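Long-range contacts in acyltransferase (Actinoplanes teichomyceticus, PDB 4Q38), which transfers long aliphatic acyl chains from acyl-coenzyme A to the sugar of glycopeptide antibiotics of the teicoplanin type: residues R193-L198 with H211-G216; L277-P282 with M330-V335; G285-D290 with G325-M330. All coordinates share one frame; numbering follows the deposited sequence.

Contact 1: R193-L198 with H211-G216. With TEC (2-amino-6-O-decanoyl-2-deoxy-beta-D-glucopyranose), chain E.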
loop_
_atom_site.group_PDB
_atom_site.type_symbol
_atom_site.label_atom_id
_atom_site.label_comp_id
_atom_site.label_asym_id
_atom_site.label_seq_id
_atom_site.Cartn_x
_atom_site.Cartn_y
_atom_site.Cartn_z
ATOM N N ARG A 193 -9.841 7.288 9.879
ATOM C CA ARG A 193 -9.508 5.864 10.050
ATOM C C ARG A 193 -9.375 5.139 8.702
ATOM O O ARG A 193 -8.581 4.208 8.568
ATOM C CB ARG A 193 -10.547 5.156 10.944
ATOM C CG ARG A 193 -10.183 3.722 11.347
ATOM C CD ARG A 193 -8.870 3.716 12.121
ATOM N NE ARG A 193 -8.275 2.388 12.314
ATOM C CZ ARG A 193 -7.566 1.715 11.409
ATOM N NH1 ARG A 193 -7.384 2.200 10.174
ATOM N NH2 ARG A 193 -7.050 0.535 11.733
ATOM N N LEU A 194 -10.158 5.572 7.715
ATOM C CA LEU A 194 -10.169 4.920 6.396
ATOM C C LEU A 194 -9.424 5.724 5.342
ATOM O O LEU A 194 -9.297 6.944 5.456
ATOM C CB LEU A 194 -11.606 4.756 5.915
ATOM C CG LEU A 194 -12.612 4.100 6.851
ATOM C CD1 LEU A 194 -13.960 4.151 6.160
ATOM C CD2 LEU A 194 -12.177 2.669 7.152
ATOM N N GLN A 195 -8.964 5.020 4.307
ATOM C CA GLN A 195 -8.438 5.626 3.097
ATOM C C GLN A 195 -9.428 5.470 1.954
ATOM O O GLN A 195 -10.215 4.517 1.924
ATOM C CB GLN A 195 -7.162 4.916 2.662
ATOM C CG GLN A 195 -5.984 5.033 3.610
ATOM C CD GLN A 195 -5.020 3.891 3.395
ATOM O OE1 GLN A 195 -5.449 2.772 3.107
ATOM N NE2 GLN A 195 -3.719 4.160 3.520
ATOM N N PHE A 196 -9.365 6.403 1.010
ATOM C CA PHE A 196 -10.189 6.355 -0.204
ATOM C C PHE A 196 -9.329 6.601 -1.427
ATOM O O PHE A 196 -8.535 7.536 -1.452
ATOM C CB PHE A 196 -11.311 7.409 -0.149
ATOM C CG PHE A 196 -12.296 7.181 0.962
ATOM C CD1 PHE A 196 -13.389 6.346 0.781
ATOM C CD2 PHE A 196 -12.108 7.773 2.211
ATOM C CE1 PHE A 196 -14.291 6.106 1.818
ATOM C CE2 PHE A 196 -13.008 7.547 3.248
ATOM C CZ PHE A 196 -14.093 6.703 3.057
ATOM N N SER A 197 -9.502 5.756 -2.440
ATOM C CA SER A 197 -8.805 5.933 -3.713
ATOM C C SER A 197 -9.767 6.330 -4.838
ATOM O O SER A 197 -10.891 5.832 -4.909
ATOM C CB SER A 197 -8.094 4.642 -4.116
ATOM O OG SER A 197 -9.028 3.577 -4.131
ATOM N N LEU A 198 -9.308 7.217 -5.712
ATOM C CA LEU A 198 -10.003 7.492 -6.970
ATOM C C LEU A 198 -9.995 6.202 -7.773
ATOM O O LEU A 198 -8.954 5.587 -7.960
ATOM C CB LEU A 198 -9.286 8.581 -7.757
ATOM C CG LEU A 198 -9.196 9.981 -7.148
ATOM C CD1 LEU A 198 -8.107 10.779 -7.848
ATOM C CD2 LEU A 198 -10.534 10.683 -7.278
ATOM N N HIS A 211 -10.314 1.625 1.827
ATOM C CA HIS A 211 -9.221 0.787 2.323
ATOM C C HIS A 211 -9.009 1.034 3.798
ATOM O O HIS A 211 -9.309 2.118 4.297
ATOM C CB HIS A 211 -7.925 1.067 1.554
ATOM C CG HIS A 211 -8.113 1.175 0.062
ATOM N ND1 HIS A 211 -8.037 0.110 -0.758
ATOM C CD2 HIS A 211 -8.413 2.270 -0.745
ATOM C CE1 HIS A 211 -8.260 0.500 -2.028
ATOM N NE2 HIS A 211 -8.485 1.821 -2.021
ATOM N N VAL A 212 -8.496 0.027 4.499
ATOM C CA VAL A 212 -8.289 0.122 5.941
ATOM C C VAL A 212 -6.804 -0.106 6.236
ATOM O O VAL A 212 -6.320 -1.243 6.173
ATOM C CB VAL A 212 -9.161 -0.897 6.733
ATOM C CG1 VAL A 212 -8.957 -0.719 8.240
ATOM C CG2 VAL A 212 -10.643 -0.753 6.382
ATOM N N PRO A 213 -6.066 0.975 6.519
ATOM C CA PRO A 213 -4.680 0.810 6.938
ATOM C C PRO A 213 -4.616 0.171 8.326
ATOM O O PRO A 213 -5.569 0.266 9.109
ATOM C CB PRO A 213 -4.137 2.242 6.975
ATOM C CG PRO A 213 -5.334 3.121 7.084
ATOM C CD PRO A 213 -6.486 2.389 6.467
ATOM N N GLU A 214 -3.515 -0.497 8.619
ATOM C CA GLU A 214 -3.421 -1.225 9.876
ATOM C C GLU A 214 -3.349 -0.257 11.054
ATOM O O GLU A 214 -4.073 -0.409 12.033
ATOM C CB GLU A 214 -2.215 -2.166 9.886
ATOM C CG GLU A 214 -2.054 -2.872 11.236
ATOM C CD GLU A 214 -0.894 -3.841 11.263
ATOM O OE1 GLU A 214 -0.853 -4.757 10.419
ATOM O OE2 GLU A 214 -0.021 -3.681 12.139
ATOM N N TRP A 215 -2.494 0.754 10.942
ATOM C CA TRP A 215 -2.287 1.690 12.052
ATOM C C TRP A 215 -3.438 2.612 12.275
ATOM O O TRP A 215 -4.072 3.073 11.327
ATOM C CB TRP A 215 -1.022 2.499 11.827
ATOM C CG TRP A 215 0.235 1.721 12.118
ATOM C CD1 TRP A 215 0.349 0.378 12.474
ATOM C CD2 TRP A 215 1.608 2.220 12.060
ATOM N NE1 TRP A 215 1.664 0.030 12.656
ATOM C CE2 TRP A 215 2.472 1.087 12.414
ATOM C CE3 TRP A 215 2.189 3.445 11.759
ATOM C CZ2 TRP A 215 3.855 1.205 12.466
ATOM C CZ3 TRP A 215 3.584 3.551 11.812
ATOM C CH2 TRP A 215 4.394 2.456 12.160
ATOM N N GLY A 216 -3.713 2.891 13.545
ATOM C CA GLY A 216 -4.802 3.778 13.906
ATOM C C GLY A 216 -5.823 3.136 14.819
ATOM O O GLY A 216 -6.880 3.713 15.045
HETATM C CAV TEC E . -16.363 -4.192 7.479
HETATM C CAU TEC E . -15.620 -2.887 7.305
HETATM C CAT TEC E . -15.575 -2.426 5.872
HETATM C CAS TEC E . -15.253 -3.552 4.929
HETATM C CAR TEC E . -14.650 -2.994 3.674
HETATM C CAQ TEC E . -13.207 -3.344 3.683
HETATM C CAP TEC E . -12.476 -2.869 2.475
HETATM C CAO TEC E . -11.028 -2.909 2.830
HETATM C CAN TEC E . -10.183 -3.110 1.635
HETATM C CAM TEC E . -8.726 -2.881 1.942
HETATM O OAW TEC E . -8.368 -2.470 3.019
HETATM O O6 TEC E . -7.902 -3.301 0.966
HETATM C C6 TEC E . -6.889 -2.455 0.460
HETATM C C5 TEC E . -5.471 -3.003 0.753
HETATM O O5 TEC E . -4.657 -3.012 -0.381
HETATM C C1 TEC E . -3.635 -3.944 0.069
HETATM O O1 TEC E . -3.047 -4.709 -0.805
HETATM C C2 TEC E . -2.622 -3.150 0.846
HETATM N N2 TEC E . -1.586 -4.065 1.296
HETATM C C3 TEC E . -3.408 -2.748 2.003
HETATM O O3 TEC E . -2.605 -1.805 2.467
HETATM C C4 TEC E . -4.750 -2.132 1.705
HETATM O O4 TEC E . -5.454 -2.146 2.797
#
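CG of Arg193 stands anti to the backbone N (chi1 -172°), with the bend at chi2 (60°) setting CD; from there the guanidinium lies against the residues after His211. Both terminal nitrogens grip one oxygen end-on: NH1 and NH2 of Arg193 lie 2.9 and 3.0 Å from Pro213 O, which sits in the guanidinium plane. NH2 also bonds Gly217 O, which should limit the group's rotation, while Trp215 O stands over one face. Gln195 and His211 form an antiparallel hydrogen-bonded pair. The Gln195 side chain reaches tip to tip toward Pro213, its CD 3.7 Å from CD of the proline ring. Ser197 OG approaches the imidazole of His211 in the ring plane and shares a hydrogen bond of 2.8 Å with NE2. ND1 of His211 comes within 3.1 Å of C6 of the bound sugar, and Trp179 meets the ring edge-to-face. Val212 N gives a hydrogen bond of 2.9 Å to OAW, the decanoyl carbonyl oxygen of the ligand, and Val212 O receives one from the pantetheine nitrogen N4P of coenzyme A. Backbone N and O of Val212, just past strand 206-211, thus hold an acyl carbonyl and the pantetheine, an arrangement consistent with the acyl-CoA site of GNAT enzymes.

Contact 2: L277-P282 with M330-V335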
loop_
_atom_site.group_PDB
_atom_site.type_symbol
_atom_site.label_atom_id
_atom_site.label_comp_id
_atom_site.label_asym_id
_atom_site.label_seq_id
_atom_site.Cartn_x
_atom_site.Cartn_y
_atom_site.Cartn_z
ATOM N N LEU A 277 -23.062 -6.980 -0.627
ATOM C CA LEU A 277 -22.085 -7.783 -1.352
ATOM C C LEU A 277 -22.559 -7.983 -2.783
ATOM O O LEU A 277 -23.746 -8.220 -3.017
ATOM C CB LEU A 277 -21.863 -9.130 -0.665
ATOM C CG LEU A 277 -21.361 -9.074 0.785
ATOM C CD1 LEU A 277 -21.078 -10.487 1.276
ATOM C CD2 LEU A 277 -20.122 -8.184 0.906
ATOM N N THR A 278 -21.640 -7.868 -3.736
ATOM C CA THR A 278 -22.014 -7.872 -5.154
ATOM C C THR A 278 -21.456 -9.065 -5.925
ATOM O O THR A 278 -21.890 -9.336 -7.043
ATOM C CB THR A 278 -21.579 -6.568 -5.860
ATOM O OG1 THR A 278 -20.184 -6.326 -5.617
ATOM C CG2 THR A 278 -22.385 -5.393 -5.348
ATOM N N ASP A 279 -20.486 -9.764 -5.343
ATOM C CA ASP A 279 -19.970 -10.989 -5.948
ATOM C C ASP A 279 -20.821 -12.196 -5.534
ATOM O O ASP A 279 -21.536 -12.168 -4.523
ATOM C CB ASP A 279 -18.476 -11.210 -5.637
ATOM C CG ASP A 279 -18.164 -11.226 -4.139
ATOM O OD1 ASP A 279 -19.004 -10.792 -3.328
ATOM O OD2 ASP A 279 -17.061 -11.672 -3.765
ATOM N N SER A 280 -20.741 -13.247 -6.340
ATOM C CA SER A 280 -21.414 -14.503 -6.063
ATOM C C SER A 280 -20.803 -15.177 -4.853
ATOM O O SER A 280 -19.609 -15.003 -4.578
ATOM C CB SER A 280 -21.269 -15.424 -7.272
ATOM O OG SER A 280 -21.810 -14.789 -8.412
ATOM N N ALA A 281 -21.625 -15.931 -4.125
ATOM C CA ALA A 281 -21.132 -16.848 -3.107
ATOM C C ALA A 281 -19.998 -17.679 -3.728
ATOM O O ALA A 281 -20.216 -18.337 -4.738
ATOM C CB ALA A 281 -22.267 -17.751 -2.626
ATOM N N PRO A 282 -18.776 -17.614 -3.165
ATOM C CA PRO A 282 -17.683 -18.331 -3.827
ATOM C C PRO A 282 -17.765 -19.845 -3.637
ATOM O O PRO A 282 -18.425 -20.325 -2.710
ATOM C CB PRO A 282 -16.421 -17.787 -3.141
ATOM C CG PRO A 282 -16.856 -16.547 -2.436
ATOM C CD PRO A 282 -18.285 -16.782 -2.053
ATOM N N MET A 330 -12.152 -13.603 -0.223
ATOM C CA MET A 330 -12.310 -12.167 -0.408
ATOM C C MET A 330 -13.705 -11.915 -0.952
ATOM O O MET A 330 -14.139 -12.591 -1.882
ATOM C CB MET A 330 -11.284 -11.631 -1.405
ATOM C CG MET A 330 -11.297 -10.112 -1.532
ATOM S SD MET A 330 -10.228 -9.494 -2.853
ATOM C CE MET A 330 -11.235 -9.845 -4.297
ATOM N N ARG A 331 -14.417 -10.959 -0.373
ATOM C CA ARG A 331 -15.727 -10.604 -0.914
ATOM C C ARG A 331 -15.728 -9.132 -1.287
ATOM O O ARG A 331 -14.937 -8.350 -0.755
ATOM C CB ARG A 331 -16.856 -10.934 0.071
ATOM C CG ARG A 331 -16.970 -12.414 0.454
ATOM C CD ARG A 331 -17.304 -13.333 -0.720
ATOM N NE ARG A 331 -18.555 -12.985 -1.400
ATOM C CZ ARG A 331 -19.766 -13.396 -1.024
ATOM N NH1 ARG A 331 -19.921 -14.181 0.037
ATOM N NH2 ARG A 331 -20.827 -13.012 -1.712
ATOM N N THR A 332 -16.608 -8.777 -2.217
ATOM C CA THR A 332 -16.681 -7.438 -2.759
ATOM C C THR A 332 -18.078 -6.878 -2.532
ATOM O O THR A 332 -19.074 -7.580 -2.702
ATOM C CB THR A 332 -16.334 -7.449 -4.263
ATOM O OG1 THR A 332 -14.952 -7.776 -4.414
ATOM C CG2 THR A 332 -16.588 -6.099 -4.918
ATOM N N GLY A 333 -18.141 -5.617 -2.126
ATOM C CA GLY A 333 -19.411 -4.965 -1.896
ATOM C C GLY A 333 -19.284 -3.465 -1.984
ATOM O O GLY A 333 -18.201 -2.935 -2.263
ATOM N N PHE A 334 -20.400 -2.784 -1.739
ATOM C CA PHE A 334 -20.450 -1.331 -1.781
ATOM C C PHE A 334 -21.270 -0.756 -0.634
ATOM O O PHE A 334 -22.093 -1.452 -0.021
ATOM C CB PHE A 334 -21.028 -0.841 -3.117
ATOM C CG PHE A 334 -22.524 -1.055 -3.253
ATOM C CD1 PHE A 334 -23.430 -0.101 -2.789
ATOM C CD2 PHE A 334 -23.023 -2.212 -3.840
ATOM C CE1 PHE A 334 -24.804 -0.301 -2.910
ATOM C CE2 PHE A 334 -24.400 -2.415 -3.971
ATOM C CZ PHE A 334 -25.290 -1.457 -3.502
ATOM N N VAL A 335 -21.021 0.523 -0.360
ATOM C CA VAL A 335 -21.874 1.346 0.485
ATOM C C VAL A 335 -22.020 2.695 -0.209
ATOM O O VAL A 335 -21.059 3.222 -0.761
ATOM C CB VAL A 335 -21.301 1.535 1.919
ATOM C CG1 VAL A 335 -21.442 0.258 2.736
ATOM C CG2 VAL A 335 -19.839 1.979 1.893
HETATM O O HOH W 1 -14.435 -10.377 -4.254
#
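Arg331 and Asp279 hold the centre of this contact with a side-on salt bridge. NE of Arg331 lies 3.0 Å from Asp279 OD1, with a weaker bond to OD2, and NH2 of Arg331 reaches the same OD1 at 3.3 Å. Both nitrogens come to OD1 from one face of the carboxylate, whose plane is turned 49° from that of the guanidinium. NH2 makes a further bond of 3.0 Å to the backbone O of Asp279, so side chain and main chain of one residue hold the arginine together. Leu277 CD1 lies 3.8 Å above one face of the guanidinium, and Pro282 CD lies 3.5 Å above the opposite face, each toward the rim. In the mixed sheet of the GNAT-like domain, the short strand 276-277 is an outermost strand beside 331-336. Leu277 and Gly333 form an antiparallel non-hydrogen-bonded pair, their CA atoms only 3.9 Å apart, an approach that suits a glycine. Beyond it, Thr278 N bonds Thr332 O at 2.8 Å, and Thr278 CG2 touches the Phe334 ring at its edge, 3.6 Å from CD2. What positions the carboxylate is a second layer: Asp279 CG sits between the backbone N and the carbonyl carbon (chi1 56°), Thr332 N gives OD1 a weak bond, and a water links OD2 to Thr332 OG1. That hydroxyl is itself hydrogen-bonded to Ser250 OG on strand 246-251.

Contact 3: G285-D290 with G325-M330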
loop_
_atom_site.group_PDB
_atom_site.type_symbol
_atom_site.label_atom_id
_atom_site.label_comp_id
_atom_site.label_asym_id
_atom_site.label_seq_id
_atom_site.Cartn_x
_atom_site.Cartn_y
_atom_site.Cartn_z
ATOM N N GLY A 285 -14.422 -24.811 -2.365
ATOM C CA GLY A 285 -13.080 -25.323 -2.632
ATOM C C GLY A 285 -12.077 -24.280 -3.093
ATOM O O GLY A 285 -10.885 -24.571 -3.197
ATOM N N ASN A 286 -12.552 -23.066 -3.367
ATOM C CA ASN A 286 -11.684 -21.984 -3.824
ATOM C C ASN A 286 -10.800 -21.445 -2.693
ATOM O O ASN A 286 -11.293 -20.856 -1.731
ATOM C CB ASN A 286 -12.522 -20.870 -4.459
ATOM C CG ASN A 286 -11.675 -19.848 -5.196
ATOM O OD1 ASN A 286 -11.672 -19.802 -6.425
ATOM N ND2 ASN A 286 -10.954 -19.029 -4.452
ATOM N N ALA A 287 -9.494 -21.659 -2.817
ATOM C CA ALA A 287 -8.543 -21.321 -1.757
ATOM C C ALA A 287 -7.827 -19.973 -1.953
ATOM O O ALA A 287 -6.892 -19.655 -1.211
ATOM C CB ALA A 287 -7.523 -22.442 -1.593
ATOM N N ASP A 288 -8.278 -19.182 -2.931
ATOM C CA ASP A 288 -7.621 -17.915 -3.293
ATOM C C ASP A 288 -7.564 -16.874 -2.170
ATOM O O ASP A 288 -6.653 -16.048 -2.147
ATOM C CB ASP A 288 -8.275 -17.283 -4.532
ATOM C CG ASP A 288 -8.118 -18.132 -5.786
ATOM O OD1 ASP A 288 -7.449 -19.187 -5.733
ATOM O OD2 ASP A 288 -8.676 -17.737 -6.835
ATOM N N GLY A 289 -8.530 -16.914 -1.252
ATOM C CA GLY A 289 -8.640 -15.906 -0.194
ATOM C C GLY A 289 -7.889 -16.219 1.085
ATOM O O GLY A 289 -7.779 -15.369 1.970
ATOM N N ASP A 290 -7.369 -17.437 1.188
ATOM C CA ASP A 290 -6.618 -17.860 2.359
ATOM C C ASP A 290 -5.354 -17.025 2.612
ATOM O O ASP A 290 -5.082 -16.630 3.745
ATOM C CB ASP A 290 -6.256 -19.344 2.247
ATOM C CG ASP A 290 -7.467 -20.264 2.401
ATOM O OD1 ASP A 290 -8.572 -19.788 2.739
ATOM O OD2 ASP A 290 -7.308 -21.480 2.187
ATOM N N GLY A 325 -10.515 -27.802 7.220
ATOM C CA GLY A 325 -10.530 -28.085 5.789
ATOM C C GLY A 325 -11.329 -27.066 4.995
ATOM O O GLY A 325 -11.677 -27.307 3.840
ATOM N N ARG A 326 -11.604 -25.920 5.610
ATOM C CA ARG A 326 -12.438 -24.896 4.986
ATOM C C ARG A 326 -11.602 -23.695 4.517
ATOM O O ARG A 326 -10.431 -23.578 4.879
ATOM C CB ARG A 326 -13.566 -24.494 5.942
ATOM C CG ARG A 326 -14.352 -25.702 6.456
ATOM C CD ARG A 326 -15.282 -25.333 7.592
ATOM N NE ARG A 326 -16.350 -24.454 7.124
ATOM C CZ ARG A 326 -17.192 -23.817 7.922
ATOM N NH1 ARG A 326 -18.128 -23.034 7.397
ATOM N NH2 ARG A 326 -17.101 -23.959 9.241
ATOM N N HIS A 327 -12.201 -22.828 3.698
ATOM C CA HIS A 327 -11.467 -21.738 3.038
ATOM C C HIS A 327 -12.091 -20.384 3.238
ATOM O O HIS A 327 -13.319 -20.255 3.330
ATOM C CB HIS A 327 -11.296 -22.014 1.544
ATOM C CG HIS A 327 -10.512 -23.273 1.243
ATOM N ND1 HIS A 327 -11.051 -24.324 0.590
ATOM C CD2 HIS A 327 -9.202 -23.630 1.549
ATOM C CE1 HIS A 327 -10.129 -25.303 0.479
ATOM N NE2 HIS A 327 -9.000 -24.880 1.068
ATOM N N TRP A 328 -11.229 -19.370 3.302
ATOM C CA TRP A 328 -11.635 -17.973 3.441
ATOM C C TRP A 328 -11.676 -17.318 2.091
ATOM O O TRP A 328 -10.865 -17.636 1.221
ATOM C CB TRP A 328 -10.663 -17.236 4.350
ATOM C CG TRP A 328 -10.669 -17.699 5.791
ATOM C CD1 TRP A 328 -9.710 -18.473 6.446
ATOM C CD2 TRP A 328 -11.687 -17.416 6.811
ATOM N NE1 TRP A 328 -10.054 -18.674 7.763
ATOM C CE2 TRP A 328 -11.232 -18.070 8.043
ATOM C CE3 TRP A 328 -12.887 -16.706 6.827
ATOM C CZ2 TRP A 328 -11.963 -18.002 9.226
ATOM C CZ3 TRP A 328 -13.617 -16.653 8.020
ATOM C CH2 TRP A 328 -13.163 -17.283 9.192
ATOM N N HIS A 329 -12.617 -16.389 1.901
ATOM C CA HIS A 329 -12.808 -15.752 0.602
ATOM C C HIS A 329 -12.856 -14.261 0.694
ATOM O O HIS A 329 -13.526 -13.699 1.568
ATOM C CB HIS A 329 -14.093 -16.246 -0.061
ATOM C CG HIS A 329 -14.264 -17.744 -0.021
ATOM N ND1 HIS A 329 -13.384 -18.589 -0.596
ATOM C CD2 HIS A 329 -15.254 -18.539 0.562
ATOM C CE1 HIS A 329 -13.783 -19.863 -0.389
ATOM N NE2 HIS A 329 -14.928 -19.831 0.319
ATOM N N MET A 330 -12.152 -13.603 -0.223
ATOM C CA MET A 330 -12.310 -12.167 -0.408
ATOM C C MET A 330 -13.705 -11.915 -0.952
ATOM O O MET A 330 -14.139 -12.591 -1.882
ATOM C CB MET A 330 -11.284 -11.631 -1.405
ATOM C CG MET A 330 -11.297 -10.112 -1.532
ATOM S SD MET A 330 -10.228 -9.494 -2.853
ATOM C CE MET A 330 -11.235 -9.845 -4.297
#
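A single clear hydrogen bond joins Asp290 to Trp328: the backbone N of Trp328 meets Asp290 OD1 at 2.7 Å, nearly straight (165°) and almost along the C-O direction of the carboxylate. CG of Asp290 lies beside its own backbone N (chi1 -71°), and the other oxygen, OD2, faces His327. Polar contact of a softer kind follows. Asp290 OD2 lies 2.9 Å from CD2 of His327, at the edge of the ring and near its plane, with carboxylate and imidazole turned 35° from one another. The ring's ND1 is committed elsewhere, to Pro284 O. The backbone O of Asn286 lies in the plane of the His329 ring, at its edge. Apolar packing adds a CH-pi contact, in which the methyl CB of Ala287 stands over the His327 face, 4.0 Å from the ring centroid. Backbone packing is close where Gly289 passes the second segment: its CA is 3.2 Å from Trp328 O and 4.2 Å from His329 CA. This glycine belongs to the type I turn from Ala287 to Asp290 that leads into helix 290-298. Across from it, the 325-330 loop leaves helix 313-323 through a Schellman motif ending at Gly325, and the Trp328 indole turns back onto that helix, where NE1 bonds Val318 O. Since Pro284 O can only accept, ND1 of His327 presumably carries a proton, and the carboxylate beside the C-H edge would tend to favour a positively charged ring; the start of helix 290-298 may also favour the negative charge of Asp290.

All three contacts belong to the GNAT-like domain. Contacts 1 and 2 reach the same sheet at different strands, with centres about 19 Å apart and no touch between them. Contact 3 is nested inside the chain loop that contact 2 closes. Their centres are about 14 Å apart, they share Met330, and they meet directly where Pro282 CG packs at 3.7 Å on His329 CB. Contact 1 binds the sugar ester and coenzyme A itself; contact 3 does not touch contact 1, their centres lying about 24 Å and nearest atoms about 10 Å apart. The shared Met330 approaches the site, its side chain about 7 Å from coenzyme A and about 6 Å from that of Trp252, a CoA-binding residue.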